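Local coordinates for protein aminopeptidase N (Francisella tularensis subsp. tularensis, PDB 5DLL) that probably releases N-terminal amino acids, preferably alanine, from peptides as a zinc-dependent M1-family aminopeptidase, and so takes part in the breakdown of intracellular peptides, at residues A290-K293 with D299-L302; I575-I580 with S618-A623; D588-A593 with N641-K646. All blocks are in the same frame, centred on the assembly; numbering follows the deposited sequence.

Following the chain from the N terminus, contact 1 comes first. It closes a short loop of the peptidase M1 domain, folding the loop after strand 280-284 against the start of helix 297-312. Contacts 2 and 3 come much later, in the helical C-terminal region. Contact 2 joins helix 565-581 to helix 617-621. Contact 3 opens before contact 2 has closed, and joins helix 588-598 to helix 629-646, so the two loops cross. They also touch: I575 CG2 packs 3.6 Å from F590 CD1. Contact 1 stands apart, its centre about 33 Å from that of contact 2 and about 35 Å from that of contact 3.

Contact 1: A290-K293 with D299-L302; sequences ASNK and DFEL
A290 meets F300 through its single methyl group. CB lies beside the CD1-CE1 bond of the ring, with A290 CB 3.6 Å from F300 CE1 and 3.9 Å from F300 CD1. The backbone of A290 is also hydrogen-bonded to that of K234. S291 CB points away from the helix, and the residue meets the ring through its carbonyl O. S291 O lies 3.8 Å from F300 CZ. N292 comes last. Its CA sits at the ring edge, near the ring plane, 4.3 Å from F300 CZ. Its amide also turns back, bringing N292 ND2 to 4.4 Å from F300 CZ. The loop therefore bends round the far end of the phenyl ring. F300 reaches it because CG is anti to the carbonyl carbon (chi1 -76°), which sends the ring out from the helix. Y237 meets the same ring edge-to-face, and A295 and L666 pack on it too. One residue earlier, D299 forms a salt bridge with K746 and accepts a hydrogen bond from T296 N. L666 and K746 come from the C-terminal helical region, so this corner of the peptidase domain faces that region. No hydrogen bond links the loop segment to the helix segment, so what passes between them directly is van der Waals packing round one aromatic ring.

Contact 2: I575-I580 with S618-A623; sequences IATNII and STIAEA
No ring stands between I580 and I620, and no amide or carboxylate does either, so there are no faces or edges to assign. The contact is made by branched aliphatic side chains. The CB of I620 points at the other helix, and the side chain ends in CD1, which meets both branches of I580. The distances are 4.1 Å from I620 CD1 to I580 CG2 and 4.2 Å from I620 CD1 to I580 CG1. The two side chains lie at about a right angle, so the tip of one rests across the fork of the other. In I620 a chi2 of 161° extends the chain beyond CG1 and carries CD1 outward to I580. These helices belong to the C-terminal region assigned to ARM repeats, in which stacked helices pack through apolar side chains of this kind. Helix 629-646 backs the pair: R636 and V639 touch I580, while S635 OG hydrogen-bonds to I580 O. T577, one turn before I580, also faces I620. Its OG1 lies 4.4 Å from I620 CG1, a loose approach. That hydroxyl is hydrogen-bonded to Q573 O, one turn back on its own helix, so its polar need is met without the facing segment. P615, from the loop before helix 617-621, touches both T577 and I620.

Contact 3: D588-A593 with N641-K646; sequences DEFLNA and NQLADK
L591 has the most surface buried here, and it touches both L643 and K646. Its two methyl groups divide the work. CD2 meets L643, with L591 CD2 and L643 CD2 4.0 Å apart. CD1 meets the alkyl chain of K646, with L591 CD1 3.7 Å from K646 CD and 4.1 Å from K646 CE. L591 crosses L643 obliquely and K646 at about a right angle. With chi1 at -74° its CG sits beside the backbone N, which brings the methyls round towards helix 629-646. L643 is the second main partner. Besides L591, it reaches the ring of F590: L643 CD2 is 4.3 Å from F590 CE2. F590 in turn packs on L572 and I575, so this contact continues into helix 565-581. L586, in the loop just before helix 588-598, touches both L591 and L643. K646 is the third. It is exposed to solvent, and its CD and CE lie against L591 CD1. The chain bends at chi4 beyond CD. Helices 588-598 and 629-646 come no nearer than 11.8 Å between the axes of these segments, at an angle of 64°. Both belong to the helical C-terminal region assigned to ARM repeats. L643 O is hydrogen-bonded to W651 NE1, which ties the backbone here to the next helix. No hydrogen bond spans the two segments. The contact rests on apolar burial, with leucine methyls inside and a lysine's aliphatic part at the margin.

Contact 1: A290-K293 with D299-L302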
ATOM      1  N   ALA A 290      -3.307 -16.304  -8.504  1.00 51.57           N
ATOM      2  CA  ALA A 290      -2.718 -17.219  -7.535  1.00 52.67           C
ATOM      3  C   ALA A 290      -3.139 -18.654  -7.816  1.00 55.71           C
ATOM      4  O   ALA A 290      -4.328 -18.944  -7.927  1.00 58.28           O
ATOM      5  CB  ALA A 290      -3.108 -16.820  -6.120  1.00 49.40           C
ATOM      6  N   SER A 291      -2.151 -19.537  -7.951  1.00 66.59           N
ATOM      7  CA  SER A 291      -2.378 -20.978  -8.015  1.00 65.19           C
ATOM      8  C   SER A 291      -1.930 -21.574  -6.693  1.00 66.98           C
ATOM      9  O   SER A 291      -1.086 -20.993  -6.011  1.00 62.30           O
ATOM     10  CB  SER A 291      -1.580 -21.600  -9.163  1.00 69.50           C
ATOM     11  OG  SER A 291      -1.677 -20.808 -10.336  1.00 70.80           O
ATOM     12  N   ASN A 292      -2.498 -22.723  -6.327  1.00 86.88           N
ATOM     13  CA  ASN A 292      -2.130 -23.407  -5.077  1.00 92.16           C
ATOM     14  C   ASN A 292      -0.669 -23.852  -5.072  1.00 95.27           C
ATOM     15  O   ASN A 292       0.006 -23.823  -4.031  1.00 73.35           O
ATOM     16  CB  ASN A 292      -3.037 -24.617  -4.820  1.00 99.37           C
ATOM     17  CG  ASN A 292      -4.320 -24.244  -4.100  1.00 98.69           C
ATOM     18  OD1 ASN A 292      -4.624 -24.782  -3.033  1.00 91.81           O
ATOM     19  ND2 ASN A 292      -5.072 -23.312  -4.673  1.00 89.02           N
ATOM     20  N   LYS A 293      -0.188 -24.249  -6.247  1.00 90.22           N
ATOM     21  CA  LYS A 293       1.185 -24.708  -6.410  1.00 95.23           C
ATOM     22  C   LYS A 293       2.193 -23.573  -6.219  1.00 83.21           C
ATOM     23  O   LYS A 293       3.237 -23.771  -5.593  1.00 74.89           O
ATOM     24  CB  LYS A 293       1.388 -25.321  -7.801  1.00115.83           C
ATOM     25  CG  LYS A 293       0.379 -26.392  -8.197  1.00119.37           C
ATOM     26  CD  LYS A 293       0.874 -27.249  -9.360  1.00127.64           C
ATOM     27  CE  LYS A 293       1.363 -26.423 -10.545  1.00125.61           C
ATOM     28  NZ  LYS A 293       0.388 -25.385 -10.988  1.00112.81           N
ATOM     29  N   ASP A 299       1.364 -14.216  -0.790  1.00 42.50           N
ATOM     30  CA  ASP A 299       0.767 -13.875  -2.078  1.00 45.48           C
ATOM     31  C   ASP A 299      -0.749 -13.867  -1.996  1.00 43.59           C
ATOM     32  O   ASP A 299      -1.394 -12.937  -2.480  1.00 46.30           O
ATOM     33  CB  ASP A 299       1.207 -14.856  -3.166  1.00 51.15           C
ATOM     34  CG  ASP A 299       2.687 -14.762  -3.479  1.00 54.38           C
ATOM     35  OD1 ASP A 299       3.332 -13.771  -3.074  1.00 65.10           O
ATOM     36  OD2 ASP A 299       3.208 -15.693  -4.127  1.00 58.33           O
ATOM     37  N   PHE A 300      -1.315 -14.904  -1.385  1.00 43.30           N
ATOM     38  CA  PHE A 300      -2.763 -14.985  -1.176  1.00 40.09           C
ATOM     39  C   PHE A 300      -3.302 -13.819  -0.336  1.00 40.60           C
ATOM     40  O   PHE A 300      -4.375 -13.290  -0.627  1.00 39.49           O
ATOM     41  CB  PHE A 300      -3.131 -16.302  -0.502  1.00 40.82           C
ATOM     42  CG  PHE A 300      -3.103 -17.494  -1.417  1.00 43.69           C
ATOM     43  CD1 PHE A 300      -4.076 -17.658  -2.396  1.00 44.91           C
ATOM     44  CD2 PHE A 300      -2.135 -18.478  -1.274  1.00 42.78           C
ATOM     45  CE1 PHE A 300      -4.075 -18.767  -3.228  1.00 41.16           C
ATOM     46  CE2 PHE A 300      -2.129 -19.590  -2.102  1.00 42.49           C
ATOM     47  CZ  PHE A 300      -3.101 -19.734  -3.080  1.00 41.06           C
ATOM     48  N   GLU A 301      -2.559 -13.424   0.698  1.00 42.38           N
ATOM     49  CA  GLU A 301      -2.967 -12.317   1.573  1.00 43.35           C
ATOM     50  C   GLU A 301      -2.997 -10.977   0.839  1.00 44.95           C
ATOM     51  O   GLU A 301      -3.847 -10.122   1.123  1.00 43.46           O
ATOM     52  CB  GLU A 301      -2.031 -12.198   2.779  1.00 46.31           C
ATOM     53  CG  GLU A 301      -2.600 -11.364   3.921  1.00 51.68           C
ATOM     54  CD  GLU A 301      -1.611 -10.355   4.477  1.00 63.95           C
ATOM     55  OE1 GLU A 301      -1.239 -10.475   5.665  1.00 58.06           O
ATOM     56  OE2 GLU A 301      -1.207  -9.437   3.726  1.00 73.28           O
ATOM     57  N   LEU A 302      -2.057 -10.796  -0.089  1.00 44.66           N
ATOM     58  CA  LEU A 302      -1.971  -9.565  -0.873  1.00 43.68           C
ATOM     59  C   LEU A 302      -3.080  -9.469  -1.915  1.00 39.78           C
ATOM     60  O   LEU A 302      -3.660  -8.397  -2.101  1.00 44.42           O
ATOM     61  CB  LEU A 302      -0.601  -9.449  -1.541  1.00 45.95           C
ATOM     62  CG  LEU A 302       0.555  -9.143  -0.582  1.00 51.52           C
ATOM     63  CD1 LEU A 302       1.902  -9.422  -1.243  1.00 56.03           C
ATOM     64  CD2 LEU A 302       0.476  -7.706  -0.083  1.00 51.51           C
TER

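Contact 2: I575-I580 with S618-A623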
ATOM      1  N   ILE A 575      14.747  -3.936  23.104  1.00 63.39           N
ATOM      2  CA  ILE A 575      15.797  -4.540  23.925  1.00 62.50           C
ATOM      3  C   ILE A 575      16.882  -5.144  23.038  1.00 65.61           C
ATOM      4  O   ILE A 575      18.057  -4.801  23.168  1.00 69.94           O
ATOM      5  CB  ILE A 575      15.223  -5.628  24.859  1.00 61.93           C
ATOM      6  CG1 ILE A 575      14.363  -4.985  25.953  1.00 68.18           C
ATOM      7  CG2 ILE A 575      16.338  -6.445  25.500  1.00 66.67           C
ATOM      8  CD1 ILE A 575      13.393  -5.940  26.615  1.00 71.14           C
ATOM      9  N   ALA A 576      16.474  -6.040  22.140  1.00 63.91           N
ATOM     10  CA  ALA A 576      17.391  -6.707  21.210  1.00 62.90           C
ATOM     11  C   ALA A 576      18.227  -5.712  20.396  1.00 60.32           C
ATOM     12  O   ALA A 576      19.397  -5.956  20.130  1.00 55.14           O
ATOM     13  CB  ALA A 576      16.613  -7.627  20.276  1.00 63.53           C
ATOM     14  N   THR A 577      17.621  -4.593  20.009  1.00 56.43           N
ATOM     15  CA  THR A 577      18.319  -3.544  19.274  1.00 52.01           C
ATOM     16  C   THR A 577      19.394  -2.874  20.132  1.00 55.54           C
ATOM     17  O   THR A 577      20.517  -2.668  19.665  1.00 55.11           O
ATOM     18  CB  THR A 577      17.323  -2.491  18.742  1.00 52.60           C
ATOM     19  OG1 THR A 577      16.471  -3.105  17.769  1.00 60.15           O
ATOM     20  CG2 THR A 577      18.043  -1.306  18.097  1.00 53.59           C
ATOM     21  N   ASN A 578      19.054  -2.546  21.378  1.00 56.34           N
ATOM     22  CA  ASN A 578      20.009  -1.923  22.299  1.00 60.67           C
ATOM     23  C   ASN A 578      21.146  -2.863  22.718  1.00 63.62           C
ATOM     24  O   ASN A 578      22.248  -2.409  23.022  1.00 61.25           O
ATOM     25  CB  ASN A 578      19.290  -1.367  23.531  1.00 61.23           C
ATOM     26  CG  ASN A 578      18.384  -0.192  23.197  1.00 75.58           C
ATOM     27  OD1 ASN A 578      18.478   0.404  22.116  1.00 60.35           O
ATOM     28  ND2 ASN A 578      17.497   0.150  24.126  1.00 86.24           N
ATOM     29  N   ILE A 579      20.873  -4.166  22.723  1.00 59.28           N
ATOM     30  CA  ILE A 579      21.909  -5.181  22.930  1.00 64.56           C
ATOM     31  C   ILE A 579      22.935  -5.154  21.797  1.00 55.81           C
ATOM     32  O   ILE A 579      24.140  -5.244  22.036  1.00 53.92           O
ATOM     33  CB  ILE A 579      21.291  -6.601  23.034  1.00 77.61           C
ATOM     34  CG1 ILE A 579      20.524  -6.765  24.357  1.00 82.16           C
ATOM     35  CG2 ILE A 579      22.353  -7.691  22.891  1.00 72.19           C
ATOM     36  CD1 ILE A 579      21.397  -6.937  25.586  1.00 87.27           C
ATOM     37  N   ILE A 580      22.443  -5.021  20.567  1.00 54.39           N
ATOM     38  CA  ILE A 580      23.289  -5.074  19.374  1.00 53.14           C
ATOM     39  C   ILE A 580      24.242  -3.876  19.326  1.00 51.81           C
ATOM     40  O   ILE A 580      25.442  -4.040  19.077  1.00 44.51           O
ATOM     41  CB  ILE A 580      22.440  -5.096  18.080  1.00 55.57           C
ATOM     42  CG1 ILE A 580      21.468  -6.294  18.080  1.00 60.28           C
ATOM     43  CG2 ILE A 580      23.334  -5.089  16.839  1.00 52.06           C
ATOM     44  CD1 ILE A 580      21.939  -7.530  17.349  1.00 64.90           C
ATOM     45  N   SER A 618      19.312  -3.481   8.360  1.00 48.81           N
ATOM     46  CA  SER A 618      18.866  -2.190   7.830  1.00 46.58           C
ATOM     47  C   SER A 618      17.955  -1.440   8.807  1.00 44.92           C
ATOM     48  O   SER A 618      17.962  -0.208   8.847  1.00 39.06           O
ATOM     49  CB  SER A 618      18.161  -2.380   6.481  1.00 48.46           C
ATOM     50  OG  SER A 618      17.216  -3.435   6.530  1.00 54.85           O
ATOM     51  N   THR A 619      17.179  -2.185   9.592  1.00 52.52           N
ATOM     52  CA  THR A 619      16.316  -1.595  10.613  1.00 51.87           C
ATOM     53  C   THR A 619      17.146  -1.048  11.769  1.00 54.58           C
ATOM     54  O   THR A 619      16.926   0.078  12.217  1.00 56.38           O
ATOM     55  CB  THR A 619      15.303  -2.619  11.160  1.00 49.07           C
ATOM     56  OG1 THR A 619      14.548  -3.172  10.074  1.00 49.14           O
ATOM     57  CG2 THR A 619      14.355  -1.962  12.162  1.00 45.45           C
ATOM     58  N   ILE A 620      18.104  -1.838  12.240  1.00 52.15           N
ATOM     59  CA  ILE A 620      19.002  -1.395  13.310  1.00 60.23           C
ATOM     60  C   ILE A 620      19.780  -0.144  12.883  1.00 56.25           C
ATOM     61  O   ILE A 620      19.980   0.779  13.680  1.00 52.17           O
ATOM     62  CB  ILE A 620      19.984  -2.514  13.723  1.00 70.81           C
ATOM     63  CG1 ILE A 620      19.220  -3.681  14.360  1.00 68.90           C
ATOM     64  CG2 ILE A 620      21.033  -1.984  14.697  1.00 77.05           C
ATOM     65  CD1 ILE A 620      19.995  -4.980  14.389  1.00 72.23           C
ATOM     66  N   ALA A 621      20.196  -0.117  11.618  1.00 50.17           N
ATOM     67  CA  ALA A 621      20.917   1.027  11.047  1.00 52.30           C
ATOM     68  C   ALA A 621      20.136   2.348  11.106  1.00 49.20           C
ATOM     69  O   ALA A 621      20.736   3.421  11.148  1.00 49.42           O
ATOM     70  CB  ALA A 621      21.312   0.720   9.612  1.00 52.82           C
ATOM     71  N   GLU A 622      18.807   2.268  11.109  1.00 50.49           N
ATOM     72  CA  GLU A 622      17.954   3.455  11.237  1.00 54.91           C
ATOM     73  C   GLU A 622      18.123   4.164  12.589  1.00 56.09           C
ATOM     74  O   GLU A 622      17.816   5.346  12.713  1.00 57.74           O
ATOM     75  CB  GLU A 622      16.478   3.083  11.020  1.00 56.18           C
ATOM     76  CG  GLU A 622      16.151   2.605   9.608  1.00 55.31           C
ATOM     77  CD  GLU A 622      14.776   1.958   9.478  1.00 63.85           C
ATOM     78  OE1 GLU A 622      14.060   1.821  10.494  1.00 58.47           O
ATOM     79  OE2 GLU A 622      14.403   1.575   8.346  1.00 60.87           O
ATOM     80  N   ALA A 623      18.597   3.439  13.601  1.00 66.50           N
ATOM     81  CA  ALA A 623      18.886   4.032  14.910  1.00 70.50           C
ATOM     82  C   ALA A 623      20.134   4.917  14.877  1.00 68.08           C
ATOM     83  O   ALA A 623      20.242   5.883  15.631  1.00 58.71           O
ATOM     84  CB  ALA A 623      19.055   2.937  15.955  1.00 63.59           C
TER

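Contact 3: D588-A593 with N641-K646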
ATOM      1  N   ASP A 588      20.849 -13.180  30.805  1.00 77.41           N
ATOM      2  CA  ASP A 588      20.239 -14.418  31.302  1.00 70.65           C
ATOM      3  C   ASP A 588      18.714 -14.272  31.450  1.00 65.68           C
ATOM      4  O   ASP A 588      17.956 -15.164  31.065  1.00 58.20           O
ATOM      5  CB  ASP A 588      20.872 -14.817  32.646  1.00 72.87           C
ATOM      6  CG  ASP A 588      21.083 -16.320  32.782  1.00 73.48           C
ATOM      7  OD1 ASP A 588      20.944 -17.049  31.777  1.00 70.34           O
ATOM      8  OD2 ASP A 588      21.410 -16.771  33.902  1.00 72.46           O
ATOM      9  N   GLU A 589      18.275 -13.140  31.999  1.00 64.34           N
ATOM     10  CA  GLU A 589      16.849 -12.854  32.158  1.00 62.52           C
ATOM     11  C   GLU A 589      16.186 -12.615  30.804  1.00 65.72           C
ATOM     12  O   GLU A 589      14.983 -12.839  30.650  1.00 66.39           O
ATOM     13  CB  GLU A 589      16.627 -11.638  33.067  1.00 63.56           C
ATOM     14  CG  GLU A 589      16.919 -11.893  34.541  1.00 66.01           C
ATOM     15  CD  GLU A 589      18.403 -11.891  34.870  1.00 69.68           C
ATOM     16  OE1 GLU A 589      19.091 -10.911  34.516  1.00 69.62           O
ATOM     17  OE2 GLU A 589      18.887 -12.868  35.487  1.00 71.53           O
ATOM     18  N   PHE A 590      16.972 -12.151  29.833  1.00 68.89           N
ATOM     19  CA  PHE A 590      16.503 -11.987  28.455  1.00 68.34           C
ATOM     20  C   PHE A 590      16.186 -13.340  27.813  1.00 66.55           C
ATOM     21  O   PHE A 590      15.102 -13.527  27.266  1.00 71.37           O
ATOM     22  CB  PHE A 590      17.549 -11.234  27.618  1.00 70.49           C
ATOM     23  CG  PHE A 590      17.169 -11.062  26.173  1.00 71.01           C
ATOM     24  CD1 PHE A 590      16.303 -10.045  25.786  1.00 70.65           C
ATOM     25  CD2 PHE A 590      17.679 -11.912  25.198  1.00 70.85           C
ATOM     26  CE1 PHE A 590      15.947  -9.884  24.456  1.00 68.15           C
ATOM     27  CE2 PHE A 590      17.328 -11.756  23.867  1.00 71.19           C
ATOM     28  CZ  PHE A 590      16.460 -10.741  23.495  1.00 70.52           C
ATOM     29  N   LEU A 591      17.132 -14.271  27.887  1.00 65.63           N
ATOM     30  CA  LEU A 591      16.949 -15.624  27.348  1.00 65.25           C
ATOM     31  C   LEU A 591      15.657 -16.296  27.817  1.00 65.20           C
ATOM     32  O   LEU A 591      14.986 -16.969  27.036  1.00 66.46           O
ATOM     33  CB  LEU A 591      18.130 -16.513  27.749  1.00 68.98           C
ATOM     34  CG  LEU A 591      19.449 -16.269  27.018  1.00 72.66           C
ATOM     35  CD1 LEU A 591      20.615 -16.832  27.816  1.00 76.83           C
ATOM     36  CD2 LEU A 591      19.406 -16.867  25.620  1.00 76.21           C
ATOM     37  N   ASN A 592      15.324 -16.123  29.094  1.00 65.87           N
ATOM     38  CA  ASN A 592      14.173 -16.803  29.686  1.00 67.53           C
ATOM     39  C   ASN A 592      12.847 -16.148  29.326  1.00 65.81           C
ATOM     40  O   ASN A 592      11.827 -16.831  29.246  1.00 77.95           O
ATOM     41  CB  ASN A 592      14.325 -16.905  31.206  1.00 69.09           C
ATOM     42  CG  ASN A 592      15.469 -17.816  31.616  1.00 72.35           C
ATOM     43  OD1 ASN A 592      15.601 -18.938  31.116  1.00 69.24           O
ATOM     44  ND2 ASN A 592      16.304 -17.339  32.532  1.00 74.74           N
ATOM     45  N   ALA A 593      12.855 -14.831  29.121  1.00 63.07           N
ATOM     46  CA  ALA A 593      11.686 -14.132  28.571  1.00 63.14           C
ATOM     47  C   ALA A 593      11.474 -14.540  27.108  1.00 62.33           C
ATOM     48  O   ALA A 593      10.343 -14.705  26.649  1.00 63.86           O
ATOM     49  CB  ALA A 593      11.857 -12.625  28.686  1.00 60.41           C
ATOM     50  N   ASN A 641      23.458 -16.176  16.752  1.00 46.45           N
ATOM     51  CA  ASN A 641      24.171 -17.434  16.985  1.00 50.65           C
ATOM     52  C   ASN A 641      24.005 -17.958  18.418  1.00 50.90           C
ATOM     53  O   ASN A 641      23.901 -19.166  18.628  1.00 52.30           O
ATOM     54  CB  ASN A 641      25.661 -17.287  16.659  1.00 55.70           C
ATOM     55  CG  ASN A 641      26.491 -18.436  17.205  1.00 62.63           C
ATOM     56  OD1 ASN A 641      27.162 -18.298  18.231  1.00 65.03           O
ATOM     57  ND2 ASN A 641      26.421 -19.585  16.542  1.00 62.24           N
ATOM     58  N   GLN A 642      23.992 -17.055  19.397  1.00 49.11           N
ATOM     59  CA  GLN A 642      23.806 -17.447  20.792  1.00 47.37           C
ATOM     60  C   GLN A 642      22.426 -18.065  21.024  1.00 46.38           C
ATOM     61  O   GLN A 642      22.321 -19.174  21.549  1.00 63.67           O
ATOM     62  CB  GLN A 642      24.039 -16.263  21.735  1.00 47.63           C
ATOM     63  CG  GLN A 642      25.512 -15.921  21.920  1.00 51.16           C
ATOM     64  CD  GLN A 642      25.761 -14.916  23.032  1.00 62.97           C
ATOM     65  OE1 GLN A 642      25.048 -14.889  24.036  1.00 69.58           O
ATOM     66  NE2 GLN A 642      26.791 -14.089  22.864  1.00 64.46           N
ATOM     67  N   LEU A 643      21.378 -17.356  20.614  1.00 47.02           N
ATOM     68  CA  LEU A 643      20.003 -17.855  20.738  1.00 46.33           C
ATOM     69  C   LEU A 643      19.830 -19.207  20.054  1.00 52.71           C
ATOM     70  O   LEU A 643      19.170 -20.100  20.585  1.00 56.08           O
ATOM     71  CB  LEU A 643      19.017 -16.868  20.122  1.00 44.12           C
ATOM     72  CG  LEU A 643      18.872 -15.513  20.813  1.00 41.94           C
ATOM     73  CD1 LEU A 643      18.232 -14.508  19.865  1.00 39.92           C
ATOM     74  CD2 LEU A 643      18.055 -15.649  22.088  1.00 46.09           C
ATOM     75  N   ALA A 644      20.417 -19.335  18.867  1.00 50.49           N
ATOM     76  CA  ALA A 644      20.400 -20.583  18.107  1.00 47.05           C
ATOM     77  C   ALA A 644      20.954 -21.760  18.902  1.00 46.26           C
ATOM     78  O   ALA A 644      20.388 -22.853  18.863  1.00 44.83           O
ATOM     79  CB  ALA A 644      21.194 -20.417  16.820  1.00 48.37           C
ATOM     80  N   ASP A 645      22.061 -21.522  19.611  1.00 48.21           N
ATOM     81  CA  ASP A 645      22.796 -22.573  20.332  1.00 50.87           C
ATOM     82  C   ASP A 645      22.238 -22.867  21.723  1.00 51.29           C
ATOM     83  O   ASP A 645      22.072 -24.032  22.095  1.00 52.44           O
ATOM     84  CB  ASP A 645      24.281 -22.199  20.458  1.00 54.31           C
ATOM     85  CG  ASP A 645      25.068 -22.449  19.178  1.00 61.33           C
ATOM     86  OD1 ASP A 645      24.654 -23.298  18.357  1.00 67.12           O
ATOM     87  OD2 ASP A 645      26.121 -21.803  18.998  1.00 68.39           O
ATOM     88  N   LYS A 646      21.965 -21.818  22.494  1.00 50.78           N
ATOM     89  CA  LYS A 646      21.439 -21.989  23.850  1.00 53.26           C
ATOM     90  C   LYS A 646      20.038 -22.597  23.830  1.00 49.72           C
ATOM     91  O   LYS A 646      19.767 -23.546  24.562  1.00 65.98           O
ATOM     92  CB  LYS A 646      21.427 -20.662  24.613  1.00 56.51           C
ATOM     93  CG  LYS A 646      22.799 -20.025  24.762  1.00 67.23           C
ATOM     94  CD  LYS A 646      22.883 -19.148  26.002  1.00 81.02           C
ATOM     95  CE  LYS A 646      23.990 -18.111  25.886  1.00 82.44           C
ATOM     96  NZ  LYS A 646      25.285 -18.693  25.438  1.00 84.71           N
TER